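Local coordinates for transcriptional regulator (Pseudomonas aeruginosa, PDB 3E7Q), which probably binds cis-regulatory DNA through a TetR-type helix-turn-helix and acts as a transcriptional repressor, at the interface of chains A and B. Coordinates in Å, arbitrary orientation; residue numbers count along the deposited sequence, not the author numbering. Chains: chain A/B, transcriptional regulator.

The interface of chains A and B. Residues chain A 173, 176, 183-184, 192; chain B 134, 161, 164, 168.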
# COMPACT_ATOMS: atom_id res chain seq x y z
N LEU A 173 -7.73 -0.64 -1.16
CA LEU A 173 -8.56 -0.12 -2.24
C LEU A 173 -8.00 1.19 -2.78
O LEU A 173 -7.99 1.40 -3.96
CB LEU A 173 -10.00 0.07 -1.77
CG LEU A 173 -10.88 -1.15 -1.54
CD1 LEU A 173 -12.19 -0.74 -0.83
CD2 LEU A 173 -11.10 -2.00 -2.84
N GLU A 176 -4.80 0.21 -4.93
CA GLU A 176 -5.04 -0.43 -6.19
C GLU A 176 -5.68 0.51 -7.16
O GLU A 176 -5.49 0.42 -8.37
CB GLU A 176 -5.93 -1.63 -6.06
CG GLU A 176 -6.04 -2.30 -7.49
CD GLU A 176 -4.63 -2.44 -8.19
OE1 GLU A 176 -3.64 -2.83 -7.46
OE2 GLU A 176 -4.56 -2.15 -9.41
N THR A 183 -9.73 -0.56 -12.61
CA THR A 183 -10.00 -1.85 -11.98
C THR A 183 -11.40 -1.89 -11.27
O THR A 183 -12.16 -2.88 -11.33
CB THR A 183 -8.85 -2.15 -10.96
OG1 THR A 183 -7.64 -2.41 -11.71
CG2 THR A 183 -9.16 -3.37 -10.18
N PHE A 184 -11.71 -0.79 -10.55
CA PHE A 184 -13.04 -0.54 -10.01
C PHE A 184 -13.28 0.97 -9.92
O PHE A 184 -12.33 1.80 -9.88
CB PHE A 184 -13.23 -1.24 -8.66
CG PHE A 184 -12.33 -0.72 -7.58
CD1 PHE A 184 -12.73 0.27 -6.73
CD2 PHE A 184 -11.03 -1.19 -7.47
CE1 PHE A 184 -11.86 0.77 -5.75
CE2 PHE A 184 -10.18 -0.70 -6.49
CZ PHE A 184 -10.63 0.28 -5.64
N ILE A 192 -18.04 -1.90 -1.78
CA ILE A 192 -17.19 -2.84 -1.07
C ILE A 192 -17.10 -2.53 0.44
O ILE A 192 -17.11 -3.43 1.28
CB ILE A 192 -15.73 -2.89 -1.73
CG1 ILE A 192 -15.80 -3.57 -3.13
CG2 ILE A 192 -14.67 -3.51 -0.78
CD1 ILE A 192 -14.55 -3.41 -3.97
N TYR B 134 -1.53 -8.58 -10.77
CA TYR B 134 -2.72 -8.33 -9.98
C TYR B 134 -3.94 -9.11 -10.58
O TYR B 134 -4.74 -9.67 -9.85
CB TYR B 134 -2.95 -6.80 -9.86
CG TYR B 134 -4.18 -6.34 -9.05
CD1 TYR B 134 -4.33 -6.65 -7.69
CD2 TYR B 134 -5.19 -5.59 -9.67
CE1 TYR B 134 -5.48 -6.24 -6.98
CE2 TYR B 134 -6.30 -5.17 -9.00
CZ TYR B 134 -6.46 -5.49 -7.65
OH TYR B 134 -7.60 -5.01 -7.03
N LEU B 161 -15.92 -8.67 -7.89
CA LEU B 161 -15.91 -7.58 -6.97
C LEU B 161 -15.52 -8.01 -5.59
O LEU B 161 -14.72 -7.30 -4.96
CB LEU B 161 -17.23 -6.83 -6.99
CG LEU B 161 -17.23 -5.42 -6.40
CD1 LEU B 161 -16.37 -4.42 -7.25
CD2 LEU B 161 -18.64 -5.00 -6.21
N ILE B 164 -11.74 -8.34 -5.53
CA ILE B 164 -11.13 -7.07 -5.34
C ILE B 164 -11.16 -6.65 -3.85
O ILE B 164 -10.17 -6.13 -3.34
CB ILE B 164 -11.78 -5.94 -6.23
CG1 ILE B 164 -11.42 -6.15 -7.70
CG2 ILE B 164 -11.42 -4.48 -5.68
CD1 ILE B 164 -12.39 -5.53 -8.71
N ALA B 168 -7.76 -6.28 -1.65
CA ALA B 168 -7.57 -5.02 -1.00
C ALA B 168 -7.27 -5.17 0.51
O ALA B 168 -6.33 -4.57 1.02
CB ALA B 168 -8.76 -4.08 -1.29
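B:Tyr134 carries its ring carbon CG opposite the backbone N (chi1 180°), and A:Glu176 likewise holds its CG anti to the backbone N. The chain of A:Glu176 then bends at chi2 (47°), and the two settings lay its carboxylate on one face of the phenol ring. The planes of the two groups lie 16° apart. The carboxylate carbon CD of A:Glu176 sits 3.5 Å from the ring centroid of B:Tyr134, displaced towards the rim, which identifies a stacked arrangement.

This patch belongs to the two-fold interface of a TetR-family regulator, whose C-terminal helices typically form the dimer; here helices 159-179 of both chains take part, so the contact probably reflects the biological dimer. Each pairing recurs with the chains exchanged.

A:Thr183, in the loop between helices 159-179 and 186-204, meets the same phenol differently. Its methyl CG2 lies at the ring edge, in plane, 3.6 Å from CE2 of B:Tyr134. Face and edge are thereby both engaged by chain A, which should restrict tilting of the ring.

Further along, B:Ile164 inserts its branch methyl CG2 among three apolar side chains of chain A. This methyl is 3.7 Å from CD1 of A:Ile192. It also touches the ring carbon CD2 of A:Phe184, at 3.8 Å, and CD2 of A:Leu173 at a like distance. The other arm of B:Ile164 turns towards the loop, its CD1 lying 3.7 Å from the carbonyl O of A:Thr183. A:Ile192 and A:Leu173 each cross B:Ile164 at roughly a right angle, whereas A:Phe184 approaches it obliquely. B:Leu161, about one turn before B:Ile164 on the same helix, meets CD1 of A:Ile192 with its own CD1 at 3.9 Å.

One turn beyond B:Ile164, the small side chain of B:Ala168 probably allows the two 159-179 helices to approach closely: its CB is 3.5 Å from CD2 of A:Leu173, a snug fit.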